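Local coordinates for uncharacterized protein MJ0236 (Methanocaldococcus jannaschii DSM 2661, PDB 2PHP) that probably condenses a thiazole phosphate with hydroxymethylpyrimidine diphosphate to thiamine phosphate, as the C-terminal ThiN domain of a bifunctional kinase and thiamine-phosphate synthase, at residues Y17-L22 against A167-K172; M25-L29 against I177-N182; K48-T54 against G69-A75; V115-D119 against W132-A137; V144-Y149 against I160-G164. All coordinates share one frame. Numbering follows the deposited sequence.

Interaction 1 (Y17-L22 against A167-K172); sequences YAIYLL and AIEVVK
Two alpha helices pack side by side on one face of the central mixed beta sheet of the ThiN domain. Tyr17-Leu22 is the last part of helix 8-22. Ala167-Lys172 is the start of helix 167-185. The local axes are nearly parallel, 21° apart, and come within 8.7 Å. The closest CA atoms are those of Ala18 and Ile168, 4.7 Å apart. Small side chains permit this approach: Ala167 CB lies 3.7 Å from Ala18 CB, and Ala167 O lies 3.6 Å from the same methyl. Both alanines also rest on Ile37 of strand 37-40. Ile168 (m, t) comes next. Its CD1 meets the edge of the Tyr17 ring, 3.6 Å from Tyr17 CD2, with Tyr17 at chi1 t. Ile168 CG2 is 4.2 Å from Leu21 CD1, and Leu21 is in the m, t rotamer. Val171, one turn on, fills the middle with chi1 t. Its CG2 packs 3.6 Å from Ala18 CB and 3.4 Å from Leu22 CD2, while its CG1 is 4.0 Å from Leu21 CB. No hydrogen bond joins the segments, so the contact is apolar. Tyr5 of the second subunit packs on Tyr17 and Leu21, which places this helix pair at a subunit interface. Lys172 closes the outer side. Its chain bends back, with chi1 and chi2 both m, and brings CE to 3.8 Å from Leu21 CD1.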
# COMPACT_ATOMS: atom_id res chain seq x y z
N TYR B 17 -16.44 -5.69 3.99
CA TYR B 17 -17.36 -5.36 2.90
C TYR B 17 -17.67 -3.87 2.91
O TYR B 17 -17.81 -3.26 1.85
CB TYR B 17 -18.66 -6.16 3.00
CG TYR B 17 -19.57 -5.92 1.82
CD1 TYR B 17 -19.17 -6.26 0.53
CD2 TYR B 17 -20.81 -5.30 1.99
CE1 TYR B 17 -19.99 -5.99 -0.58
CE2 TYR B 17 -21.63 -5.03 0.90
CZ TYR B 17 -21.21 -5.38 -0.38
OH TYR B 17 -22.01 -5.09 -1.46
N ALA B 18 -17.78 -3.28 4.10
CA ALA B 18 -18.05 -1.85 4.20
C ALA B 18 -16.95 -1.07 3.50
O ALA B 18 -17.22 -0.08 2.82
CB ALA B 18 -18.13 -1.43 5.66
N ILE B 19 -15.70 -1.53 3.65
CA ILE B 19 -14.55 -0.86 3.03
C ILE B 19 -14.58 -1.06 1.51
O ILE B 19 -14.26 -0.13 0.74
CB ILE B 19 -13.20 -1.42 3.60
CG1 ILE B 19 -13.11 -1.16 5.10
CG2 ILE B 19 -12.02 -0.77 2.89
CD1 ILE B 19 -13.08 0.30 5.47
N TYR B 20 -14.95 -2.26 1.08
CA TYR B 20 -15.04 -2.56 -0.35
C TYR B 20 -16.03 -1.59 -0.99
O TYR B 20 -15.82 -1.13 -2.12
CB TYR B 20 -15.50 -4.01 -0.53
CG TYR B 20 -15.85 -4.39 -1.96
CD1 TYR B 20 -14.87 -4.78 -2.87
CD2 TYR B 20 -17.18 -4.36 -2.39
CE1 TYR B 20 -15.21 -5.14 -4.19
CE2 TYR B 20 -17.53 -4.72 -3.69
CZ TYR B 20 -16.54 -5.10 -4.59
OH TYR B 20 -16.91 -5.44 -5.87
N LEU B 21 -17.10 -1.26 -0.27
CA LEU B 21 -18.11 -0.33 -0.77
C LEU B 21 -17.56 1.10 -0.77
O LEU B 21 -17.81 1.88 -1.69
CB LEU B 21 -19.38 -0.38 0.08
CG LEU B 21 -20.24 -1.65 -0.00
CD1 LEU B 21 -21.42 -1.56 0.97
CD2 LEU B 21 -20.74 -1.83 -1.43
N LEU B 22 -16.80 1.42 0.28
CA LEU B 22 -16.22 2.75 0.41
C LEU B 22 -15.25 3.04 -0.74
O LEU B 22 -15.25 4.14 -1.30
CB LEU B 22 -15.48 2.87 1.74
CG LEU B 22 -15.72 4.10 2.61
CD1 LEU B 22 -15.67 5.36 1.75
CD2 LEU B 22 -17.07 3.99 3.30
N ALA B 167 -21.13 -2.05 10.37
CA ALA B 167 -20.34 -1.23 9.46
C ALA B 167 -20.98 -0.99 8.09
O ALA B 167 -20.85 0.09 7.53
CB ALA B 167 -18.94 -1.82 9.30
N ILE B 168 -21.64 -2.01 7.56
CA ILE B 168 -22.27 -1.88 6.25
C ILE B 168 -23.42 -0.88 6.30
O ILE B 168 -23.60 -0.08 5.39
CB ILE B 168 -22.81 -3.23 5.74
CG1 ILE B 168 -21.68 -4.26 5.69
CG2 ILE B 168 -23.42 -3.05 4.35
CD1 ILE B 168 -22.12 -5.66 5.27
N GLU B 169 -24.19 -0.93 7.38
CA GLU B 169 -25.30 -0.02 7.54
C GLU B 169 -24.77 1.41 7.66
O GLU B 169 -25.37 2.35 7.14
CB GLU B 169 -26.11 -0.36 8.79
CG GLU B 169 -27.48 0.29 8.81
CD GLU B 169 -28.28 -0.06 10.05
OE1 GLU B 169 -27.96 0.47 11.14
OE2 GLU B 169 -29.22 -0.88 9.93
N VAL B 170 -23.64 1.56 8.33
CA VAL B 170 -23.03 2.87 8.51
C VAL B 170 -22.58 3.45 7.16
O VAL B 170 -22.83 4.62 6.85
CB VAL B 170 -21.83 2.80 9.46
CG1 VAL B 170 -21.02 4.09 9.40
CG2 VAL B 170 -22.32 2.57 10.88
N VAL B 171 -21.93 2.61 6.36
CA VAL B 171 -21.45 3.04 5.05
C VAL B 171 -22.58 3.42 4.10
O VAL B 171 -22.42 4.32 3.26
CB VAL B 171 -20.55 1.95 4.42
CG1 VAL B 171 -20.36 2.19 2.94
CG2 VAL B 171 -19.19 1.98 5.10
N LYS B 172 -23.73 2.75 4.23
CA LYS B 172 -24.87 3.07 3.38
C LYS B 172 -25.36 4.48 3.73
O LYS B 172 -25.65 5.27 2.84
CB LYS B 172 -25.99 2.04 3.56
CG LYS B 172 -25.64 0.65 3.05
CD LYS B 172 -25.42 0.63 1.54
CE LYS B 172 -25.10 -0.77 1.05
NZ LYS B 172 -26.13 -1.76 1.49

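Interaction 2 (M25-L29 against I177-N182); sequences MNFTL and IQKIYN
Gln178 is the central side chain here. It adopts chi1 t and chi2 p, with chi3 at 65°, and so reaches the irregular loop Met25-Leu29 with both ends of its amide. OE1 accepts from Thr28 N at 3.0 Å and, weakly, from Leu29 N at 3.4 Å. NE2 donates to Thr28 OG1 at 2.9 Å, with Thr28 at chi1 p. NE2 also donates to Asn182 OD1 at 3.0 Å, one turn further along its own helix. The nearest CA atoms are those of Phe27 and Gln178, 6.7 Å apart. Met25-Leu29 has no regular secondary structure, and Asn26 is the centre of an inverse gamma turn. This loop leads from helix 8-22 to strand 37-40. Ile177-Asn182 belongs to the long C-terminal helix 167-185, which packs on a face of the central sheet of the ThiN domain. Phe27, with chi1 t, has its CA-to-CB bond directed away from the helix segment, and its ring touches Met97 and Ile99 of strand 95-100. The edge of that ring still meets Gln178, with CD1 3.2 Å from OE1. Leu29 (m, t) brings CD1 to 3.6 Å from Ile177 CG2, while CD2 lies over the face of the Tyr181 ring as a CH-pi contact. Tyr181 has chi1 t. The edge of its ring faces Thr28, with CE2 3.6 Å from OG1.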
# COMPACT_ATOMS: atom_id res chain seq x y z
N MSE B 25 -16.82 4.50 -3.69
CA MSE B 25 -17.45 5.80 -3.52
C MSE B 25 -16.51 6.95 -3.83
O MSE B 25 -15.29 6.80 -3.79
CB MSE B 25 -17.93 5.96 -2.08
CG MSE B 25 -19.39 5.70 -1.84
SE MSE B 25 -19.76 5.65 0.05
CE MSE B 25 -19.86 3.74 0.19
N ASN B 26 -17.10 8.05 -4.20
CA ASN B 26 -16.33 9.28 -4.32
C ASN B 26 -16.37 10.07 -3.02
O ASN B 26 -17.02 11.06 -2.89
CB ASN B 26 -16.86 10.12 -5.48
CG ASN B 26 -16.30 11.53 -5.49
OD1 ASN B 26 -15.09 11.73 -5.35
ND2 ASN B 26 -17.17 12.52 -5.64
N PHE B 27 -15.81 9.35 -2.04
CA PHE B 27 -15.81 9.82 -0.66
C PHE B 27 -14.85 11.00 -0.51
O PHE B 27 -13.64 10.87 -0.67
CB PHE B 27 -15.40 8.65 0.25
CG PHE B 27 -15.38 8.98 1.72
CD1 PHE B 27 -16.45 9.60 2.34
CD2 PHE B 27 -14.27 8.64 2.49
CE1 PHE B 27 -16.43 9.88 3.71
CE2 PHE B 27 -14.24 8.91 3.86
CZ PHE B 27 -15.32 9.53 4.47
N THR B 28 -15.41 12.17 -0.23
CA THR B 28 -14.61 13.37 -0.08
C THR B 28 -14.81 13.97 1.31
O THR B 28 -14.13 14.92 1.69
CB THR B 28 -15.00 14.43 -1.14
OG1 THR B 28 -16.37 14.81 -0.95
CG2 THR B 28 -14.81 13.87 -2.55
N LEU B 29 -15.76 13.40 2.05
CA LEU B 29 -16.03 13.88 3.40
C LEU B 29 -14.98 13.37 4.40
O LEU B 29 -15.30 12.79 5.44
CB LEU B 29 -17.44 13.44 3.81
CG LEU B 29 -18.62 14.17 3.13
CD1 LEU B 29 -19.96 13.56 3.55
CD2 LEU B 29 -18.58 15.63 3.49
N ILE B 177 -25.33 10.65 2.66
CA ILE B 177 -24.81 11.94 3.09
C ILE B 177 -23.85 12.51 2.05
O ILE B 177 -23.89 13.70 1.74
CB ILE B 177 -24.07 11.82 4.45
CG1 ILE B 177 -25.06 11.47 5.56
CG2 ILE B 177 -23.33 13.11 4.77
CD1 ILE B 177 -24.41 11.21 6.90
N GLN B 178 -22.99 11.64 1.52
CA GLN B 178 -22.00 12.03 0.53
C GLN B 178 -22.64 12.62 -0.73
O GLN B 178 -22.15 13.62 -1.26
CB GLN B 178 -21.13 10.82 0.16
CG GLN B 178 -20.06 11.09 -0.88
CD GLN B 178 -18.95 11.97 -0.35
OE1 GLN B 178 -18.21 11.59 0.56
NE2 GLN B 178 -18.82 13.17 -0.91
N LYS B 179 -23.72 12.00 -1.20
CA LYS B 179 -24.39 12.49 -2.40
C LYS B 179 -24.97 13.87 -2.20
O LYS B 179 -24.96 14.69 -3.12
CB LYS B 179 -25.48 11.51 -2.83
CG LYS B 179 -24.90 10.29 -3.53
CD LYS B 179 -25.94 9.25 -3.85
CE LYS B 179 -25.29 8.01 -4.44
NZ LYS B 179 -26.26 6.88 -4.62
N ILE B 180 -25.46 14.14 -1.00
CA ILE B 180 -26.01 15.45 -0.68
C ILE B 180 -24.84 16.43 -0.69
O ILE B 180 -24.91 17.49 -1.30
CB ILE B 180 -26.69 15.44 0.71
CG1 ILE B 180 -27.92 14.53 0.66
CG2 ILE B 180 -27.03 16.86 1.15
CD1 ILE B 180 -28.65 14.41 1.99
N TYR B 181 -23.76 16.04 -0.03
CA TYR B 181 -22.57 16.88 0.04
C TYR B 181 -22.03 17.20 -1.36
O TYR B 181 -21.57 18.32 -1.61
CB TYR B 181 -21.49 16.19 0.86
CG TYR B 181 -20.28 17.06 1.12
CD1 TYR B 181 -20.38 18.17 1.96
CD2 TYR B 181 -19.05 16.76 0.55
CE1 TYR B 181 -19.27 18.97 2.21
CE2 TYR B 181 -17.93 17.55 0.80
CZ TYR B 181 -18.04 18.65 1.63
OH TYR B 181 -16.95 19.42 1.89
N ASN B 182 -22.06 16.22 -2.27
CA ASN B 182 -21.56 16.45 -3.62
C ASN B 182 -22.29 17.61 -4.29
O ASN B 182 -21.69 18.40 -5.01
CB ASN B 182 -21.69 15.20 -4.50
CG ASN B 182 -20.73 14.09 -4.09
OD1 ASN B 182 -19.62 14.34 -3.60
ND2 ASN B 182 -21.15 12.84 -4.31

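Interaction 3 (K48-T54 against G69-A75); sequences KDVAALT and GDIEFGA
Strands 50-53 and 71-73 run antiparallel, with local axes 151° apart and a closest approach of 4.3 Å. Ala51 with Phe73 and Leu53 with Ile71 are non-hydrogen-bonded pairs, with CA-CA distances of 3.8 and 4.6 Å. Between them lies the hydrogen-bonded pair Ala52 with Glu72. Ala52 N donates to Glu72 O at 3.1 Å, and Glu72 N to Ala52 O at 3.0 Å. Gly74 N to Val50 O (2.6 Å) and Thr54 N to Asp70 O (2.9 Å) continue the pairing. A type II turn, Glu72-Ala75, ends the second strand, with Gly74 at phi 79°. Ala51, Leu53, Ile71 and Phe73 share one face of the sheet, where Ile71 and Ala51 meet helix 8-22. Ala51 CB sits over the Phe73 ring, 3.7 Å from its centroid, as a CH-pi contact. Leu53 CD2 is 4.0 Å from Ile71 CG1. Thr54 OG1 (chi1 p) accepts a hydrogen bond from Asp70 N, 2.8 Å. A CB on Gly69 would clash with this hydroxyl, which also hydrogen-bonds to Tyr66 of the third subunit. Asp70 forms a salt bridge with Lys23 of the second. Backbone bonds thus hold the strand outermost within this chain, while its polar end takes part in tetramer contacts.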
# COMPACT_ATOMS: atom_id res chain seq x y z
N LYS B 48 -11.12 -3.65 23.06
CA LYS B 48 -10.55 -4.86 22.48
C LYS B 48 -11.62 -5.67 21.74
O LYS B 48 -11.30 -6.48 20.87
CB LYS B 48 -9.94 -5.74 23.57
CG LYS B 48 -8.77 -5.13 24.32
CD LYS B 48 -7.59 -4.91 23.41
CE LYS B 48 -6.27 -5.17 24.15
NZ LYS B 48 -6.13 -4.41 25.42
N ASP B 49 -12.89 -5.45 22.08
CA ASP B 49 -13.97 -6.15 21.40
C ASP B 49 -14.41 -5.34 20.19
O ASP B 49 -15.43 -5.64 19.57
CB ASP B 49 -15.17 -6.35 22.33
CG ASP B 49 -14.89 -7.36 23.44
OD1 ASP B 49 -13.91 -8.13 23.34
OD2 ASP B 49 -15.68 -7.40 24.41
N VAL B 50 -13.64 -4.30 19.85
CA VAL B 50 -13.97 -3.45 18.70
C VAL B 50 -12.90 -3.52 17.62
O VAL B 50 -11.71 -3.37 17.92
CB VAL B 50 -14.11 -1.97 19.14
CG1 VAL B 50 -14.56 -1.11 17.95
CG2 VAL B 50 -15.09 -1.85 20.29
N ALA B 51 -13.30 -3.74 16.37
CA ALA B 51 -12.33 -3.81 15.27
C ALA B 51 -12.41 -2.58 14.36
O ALA B 51 -13.48 -2.00 14.17
CB ALA B 51 -12.55 -5.07 14.45
N ALA B 52 -11.26 -2.20 13.80
CA ALA B 52 -11.17 -1.05 12.90
C ALA B 52 -9.81 -1.00 12.21
O ALA B 52 -8.97 -1.87 12.42
CB ALA B 52 -11.40 0.22 13.69
N LEU B 53 -9.58 0.03 11.39
CA LEU B 53 -8.31 0.16 10.68
C LEU B 53 -7.18 0.51 11.62
O LEU B 53 -7.36 1.29 12.55
CB LEU B 53 -8.40 1.25 9.60
CG LEU B 53 -9.34 0.95 8.44
CD1 LEU B 53 -9.47 2.15 7.52
CD2 LEU B 53 -8.82 -0.25 7.68
N THR B 54 -6.01 -0.08 11.39
CA THR B 54 -4.84 0.19 12.22
C THR B 54 -4.30 1.56 11.78
O THR B 54 -3.59 2.23 12.52
CB THR B 54 -3.76 -0.91 12.03
OG1 THR B 54 -3.57 -1.15 10.63
CG2 THR B 54 -4.20 -2.21 12.71
N GLY B 69 -3.75 0.68 6.42
CA GLY B 69 -3.75 -0.27 7.52
C GLY B 69 -4.64 -1.49 7.31
O GLY B 69 -5.23 -1.68 6.24
N ASP B 70 -4.75 -2.31 8.36
CA ASP B 70 -5.55 -3.52 8.32
C ASP B 70 -6.66 -3.46 9.35
O ASP B 70 -6.61 -2.66 10.28
CB ASP B 70 -4.68 -4.74 8.63
CG ASP B 70 -3.43 -4.79 7.79
OD1 ASP B 70 -3.55 -4.78 6.55
OD2 ASP B 70 -2.33 -4.84 8.38
N ILE B 71 -7.66 -4.32 9.18
CA ILE B 71 -8.74 -4.36 10.13
C ILE B 71 -8.33 -5.31 11.24
O ILE B 71 -8.04 -6.47 10.99
CB ILE B 71 -10.03 -4.86 9.48
CG1 ILE B 71 -10.52 -3.81 8.49
CG2 ILE B 71 -11.08 -5.11 10.55
CD1 ILE B 71 -11.76 -4.22 7.72
N GLU B 72 -8.31 -4.80 12.46
CA GLU B 72 -7.93 -5.59 13.60
C GLU B 72 -8.68 -5.13 14.84
O GLU B 72 -9.01 -3.94 14.97
CB GLU B 72 -6.42 -5.46 13.84
CG GLU B 72 -5.58 -5.91 12.65
CD GLU B 72 -4.86 -7.22 12.92
OE1 GLU B 72 -5.52 -8.20 13.34
OE2 GLU B 72 -3.63 -7.26 12.69
N PHE B 73 -8.95 -6.07 15.74
CA PHE B 73 -9.63 -5.76 16.98
C PHE B 73 -8.69 -4.96 17.87
O PHE B 73 -7.48 -5.21 17.91
CB PHE B 73 -10.05 -7.04 17.70
CG PHE B 73 -11.34 -7.60 17.20
CD1 PHE B 73 -12.55 -7.15 17.73
CD2 PHE B 73 -11.35 -8.52 16.15
CE1 PHE B 73 -13.75 -7.60 17.21
CE2 PHE B 73 -12.56 -8.98 15.63
CZ PHE B 73 -13.76 -8.52 16.16
N GLY B 74 -9.24 -3.99 18.59
CA GLY B 74 -8.43 -3.17 19.46
C GLY B 74 -7.67 -2.10 18.72
O GLY B 74 -6.93 -1.33 19.32
N ALA B 75 -7.87 -2.01 17.41
CA ALA B 75 -7.16 -0.98 16.65
C ALA B 75 -7.52 0.44 17.07
O ALA B 75 -6.63 1.29 17.17
CB ALA B 75 -7.39 -1.16 15.14

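Interaction 4 (V115-D119 against W132-A137); sequences VSSFD and WGTKIA
Val115-Asp119 starts as strand 115-117 and passes along helix residues Trp132-Ala137. The local strand and helix axes cross at 131°, with a closest approach of 7.7 Å. The nearest CA pairs are Ser117 with Ala137 (4.8 Å) and Phe118 with Gly133 (5.4 Å). Ser116, with chi1 t, points at the helix, and its OG donates a short hydrogen bond of 2.5 Å to Ala137 O. Ser117 has its CB directed away and contributes its carbonyl, with O 3.4 Å from Ala137 CA in a CA-H...O contact. This is the first half of a beta-alpha-beta unit: strand 115-117, helix 129-141 and strand 147-150. The helix crosses over the sheet, and its partner strands are parallel neighbours at the sheet's end within the chain. Phe118 takes chi1 p, which turns its ring onto the helix backbone. Gly133 CA lies over the ring face, 3.8 Å from the centroid, as a CH-pi contact. A CB on Gly133 would clash with Phe118 CD2. Phe118 CD1 is also 3.8 Å from Trp132 CZ3, the two rings meeting obliquely, and Phe118 CB is 4.4 Å from Ile136 CG2. Asp119 reaches the helix through its backbone, with O at the edge of the indole, 3.2 Å from Trp132 CH2. Its carboxylate forms a salt bridge with Lys121.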
# COMPACT_ATOMS: atom_id res chain seq x y z
N VAL B 115 -30.53 13.39 14.33
CA VAL B 115 -29.28 14.05 14.67
C VAL B 115 -29.26 14.59 16.09
O VAL B 115 -30.28 15.07 16.61
CB VAL B 115 -29.02 15.24 13.70
CG1 VAL B 115 -27.63 15.81 13.91
CG2 VAL B 115 -29.21 14.80 12.26
N SER B 116 -28.10 14.51 16.73
CA SER B 116 -27.92 15.01 18.08
C SER B 116 -26.48 15.48 18.18
O SER B 116 -25.68 15.23 17.27
CB SER B 116 -28.21 13.91 19.11
OG SER B 116 -28.15 14.43 20.42
N SER B 117 -26.13 16.15 19.27
CA SER B 117 -24.77 16.65 19.41
C SER B 117 -24.36 16.94 20.85
O SER B 117 -25.10 16.67 21.79
CB SER B 117 -24.64 17.92 18.58
OG SER B 117 -25.60 18.87 18.98
N PHE B 118 -23.15 17.48 21.00
CA PHE B 118 -22.59 17.86 22.30
C PHE B 118 -21.62 19.01 22.08
O PHE B 118 -21.14 19.22 20.96
CB PHE B 118 -21.89 16.66 22.96
CG PHE B 118 -20.64 16.22 22.27
CD1 PHE B 118 -19.42 16.85 22.52
CD2 PHE B 118 -20.67 15.18 21.35
CE1 PHE B 118 -18.25 16.44 21.87
CE2 PHE B 118 -19.51 14.77 20.69
CZ PHE B 118 -18.30 15.40 20.95
N ASP B 119 -21.32 19.74 23.15
CA ASP B 119 -20.44 20.90 23.10
C ASP B 119 -19.16 20.67 23.88
O ASP B 119 -19.19 20.55 25.11
CB ASP B 119 -21.16 22.12 23.67
CG ASP B 119 -20.39 23.42 23.46
OD1 ASP B 119 -19.14 23.39 23.45
OD2 ASP B 119 -21.04 24.47 23.31
N TRP B 132 -18.23 10.96 27.38
CA TRP B 132 -19.13 11.97 27.89
C TRP B 132 -20.00 12.61 26.80
O TRP B 132 -21.21 12.76 26.97
CB TRP B 132 -18.32 13.06 28.60
CG TRP B 132 -19.10 14.29 28.87
CD1 TRP B 132 -19.95 14.51 29.90
CD2 TRP B 132 -19.17 15.45 28.03
NE1 TRP B 132 -20.56 15.74 29.76
CE2 TRP B 132 -20.09 16.33 28.62
CE3 TRP B 132 -18.53 15.82 26.83
CZ2 TRP B 132 -20.40 17.58 28.05
CZ3 TRP B 132 -18.84 17.05 26.26
CH2 TRP B 132 -19.77 17.92 26.87
N GLY B 133 -19.36 12.98 25.69
CA GLY B 133 -20.09 13.61 24.60
C GLY B 133 -21.14 12.71 23.99
O GLY B 133 -22.24 13.16 23.65
N THR B 134 -20.81 11.43 23.82
CA THR B 134 -21.75 10.48 23.25
C THR B 134 -22.93 10.34 24.21
O THR B 134 -24.09 10.37 23.78
CB THR B 134 -21.09 9.10 23.04
OG1 THR B 134 -20.03 9.22 22.08
CG2 THR B 134 -22.11 8.08 22.56
N LYS B 135 -22.63 10.19 25.49
CA LYS B 135 -23.67 10.05 26.51
C LYS B 135 -24.61 11.26 26.45
O LYS B 135 -25.82 11.10 26.29
CB LYS B 135 -23.03 9.95 27.90
CG LYS B 135 -23.99 9.60 29.02
CD LYS B 135 -23.23 9.39 30.32
CE LYS B 135 -24.15 9.00 31.47
NZ LYS B 135 -23.34 8.67 32.68
N ILE B 136 -24.05 12.47 26.55
CA ILE B 136 -24.85 13.68 26.48
C ILE B 136 -25.75 13.71 25.24
O ILE B 136 -26.95 13.96 25.34
CB ILE B 136 -23.97 14.95 26.45
CG1 ILE B 136 -23.25 15.13 27.79
CG2 ILE B 136 -24.82 16.17 26.14
CD1 ILE B 136 -24.19 15.31 28.96
N ALA B 137 -25.15 13.47 24.08
CA ALA B 137 -25.87 13.47 22.82
C ALA B 137 -27.02 12.47 22.81
O ALA B 137 -28.09 12.75 22.28
CB ALA B 137 -24.92 13.18 21.66

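Interaction 5 (V144-Y149 against I160-G164); sequences VPDIIY and IRVLG
Ile147 and Ile160 meet on one face of the sheet, with CG2 to CG2 at 3.7 Å. Val162 shares that face, and helix 167-185 covers it through Ile177, which touches both Ile147 and Val162. Tyr149 CB adds a contact of 4.1 Å to Ile160 CG1. Its p rotamer carries the ring away from strand 160-164. Leu163, with chi1 m and chi2 p, packs on Ile148 and Val144: CD1 lies 4.0 Å from Ile148 CG1 and CD2 3.8 Å from Val144 CG1. The two strands form a beta hairpin, with local axes 159° apart and 4.6 Å at closest approach. Ile147 with Val162 and Tyr149 with Ile160 are non-hydrogen-bonded pairs, with CA-CA distances of 4.8 and 4.3 Å. Ile148 with Arg161 is the hydrogen-bonded pair: Ile148 N donates to Arg161 O at 3.0 Å, and Arg161 N to Ile148 O at 2.8 Å. Leu163 N to Asp146 O, 3.0 Å, extends the pairing to just before strand 147-150. The Asp146 carboxylate accepts a hydrogen bond from Ala114 N and forms a salt bridge with Lys173. Arg161 has chi2 and chi3 both t. Its guanidinium edge nears Tyr149, with NH1 4.1 Å from CA, and NH1 pairs with Asp150 in a salt bridge.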
# COMPACT_ATOMS: atom_id res chain seq x y z
N VAL B 144 -30.13 6.48 20.74
CA VAL B 144 -28.97 6.59 19.85
C VAL B 144 -29.44 7.09 18.49
O VAL B 144 -30.24 6.44 17.83
CB VAL B 144 -28.28 5.21 19.68
CG1 VAL B 144 -27.11 5.34 18.72
CG2 VAL B 144 -27.82 4.69 21.03
N PRO B 145 -28.96 8.26 18.07
CA PRO B 145 -29.36 8.81 16.78
C PRO B 145 -28.52 8.25 15.64
O PRO B 145 -27.66 7.39 15.87
CB PRO B 145 -29.14 10.31 16.96
CG PRO B 145 -27.89 10.34 17.81
CD PRO B 145 -28.16 9.24 18.84
N ASP B 146 -28.77 8.72 14.43
CA ASP B 146 -28.01 8.29 13.27
C ASP B 146 -26.70 9.07 13.24
O ASP B 146 -25.68 8.60 12.76
CB ASP B 146 -28.76 8.60 11.98
CG ASP B 146 -30.05 7.83 11.85
OD1 ASP B 146 -29.99 6.59 11.72
OD2 ASP B 146 -31.12 8.47 11.88
N ILE B 147 -26.76 10.29 13.78
CA ILE B 147 -25.61 11.18 13.76
C ILE B 147 -25.37 11.92 15.07
O ILE B 147 -26.31 12.41 15.71
CB ILE B 147 -25.78 12.23 12.65
CG1 ILE B 147 -25.90 11.54 11.29
CG2 ILE B 147 -24.63 13.21 12.68
CD1 ILE B 147 -26.21 12.48 10.14
N ILE B 148 -24.10 11.98 15.45
CA ILE B 148 -23.67 12.70 16.63
C ILE B 148 -22.53 13.57 16.10
O ILE B 148 -21.52 13.06 15.61
CB ILE B 148 -23.13 11.76 17.73
CG1 ILE B 148 -24.27 10.91 18.30
CG2 ILE B 148 -22.51 12.58 18.85
CD1 ILE B 148 -23.86 10.03 19.44
N TYR B 149 -22.72 14.88 16.16
CA TYR B 149 -21.70 15.78 15.66
C TYR B 149 -21.37 16.78 16.75
O TYR B 149 -22.05 16.84 17.77
CB TYR B 149 -22.21 16.52 14.42
CG TYR B 149 -23.18 17.66 14.70
CD1 TYR B 149 -22.71 18.93 15.05
CD2 TYR B 149 -24.56 17.47 14.60
CE1 TYR B 149 -23.59 19.98 15.29
CE2 TYR B 149 -25.45 18.52 14.84
CZ TYR B 149 -24.96 19.77 15.19
OH TYR B 149 -25.83 20.81 15.42
N ILE B 160 -18.50 14.83 12.32
CA ILE B 160 -19.81 14.21 12.18
C ILE B 160 -19.55 12.72 12.37
O ILE B 160 -18.71 12.14 11.69
CB ILE B 160 -20.44 14.41 10.79
CG1 ILE B 160 -20.91 15.85 10.61
CG2 ILE B 160 -21.62 13.44 10.62
CD1 ILE B 160 -21.38 16.16 9.21
N ARG B 161 -20.26 12.11 13.30
CA ARG B 161 -20.09 10.68 13.55
C ARG B 161 -21.38 9.95 13.16
O ARG B 161 -22.46 10.26 13.67
CB ARG B 161 -19.73 10.47 15.03
CG ARG B 161 -18.53 11.30 15.46
CD ARG B 161 -18.29 11.29 16.96
NE ARG B 161 -17.15 12.14 17.32
CZ ARG B 161 -17.19 13.47 17.42
NH1 ARG B 161 -18.33 14.13 17.20
NH2 ARG B 161 -16.09 14.14 17.71
N VAL B 162 -21.26 9.01 12.23
CA VAL B 162 -22.39 8.22 11.75
C VAL B 162 -22.40 6.86 12.47
O VAL B 162 -21.40 6.14 12.46
CB VAL B 162 -22.29 8.01 10.21
CG1 VAL B 162 -23.44 7.16 9.71
CG2 VAL B 162 -22.30 9.38 9.50
N LEU B 163 -23.53 6.53 13.10
CA LEU B 163 -23.66 5.27 13.84
C LEU B 163 -24.67 4.34 13.18
O LEU B 163 -25.48 4.77 12.37
CB LEU B 163 -24.09 5.55 15.29
CG LEU B 163 -23.22 6.45 16.17
CD1 LEU B 163 -23.36 7.90 15.75
CD2 LEU B 163 -23.63 6.32 17.63
N GLY B 164 -24.62 3.06 13.54
CA GLY B 164 -25.53 2.09 12.95
C GLY B 164 -25.38 0.72 13.58
O GLY B 164 -24.55 0.53 14.46

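In the fold
Interactions 1 and 2 share helix 167-185, and their centres are 14 Å apart. They touch where Val171 meets Met25 and Leu22 meets Phe27. Their segments alternate along the chain and tie the N-terminal helix and the loop after it to the C-terminal helix. Interactions 3, 4 and 5 follow in series inside the loop they close, all reaching the seven-stranded mixed sheet. Interaction 3 lies at one end of that sheet. Interactions 4 and 5, 9 Å apart between centres, lie toward the other and join through neighbouring strands 115-117 and 147-150. The centres of interactions 3 and 4 are 24 Å apart. Interactions 1 and 3 both touch the second subunit, and interaction 3 also touches the third.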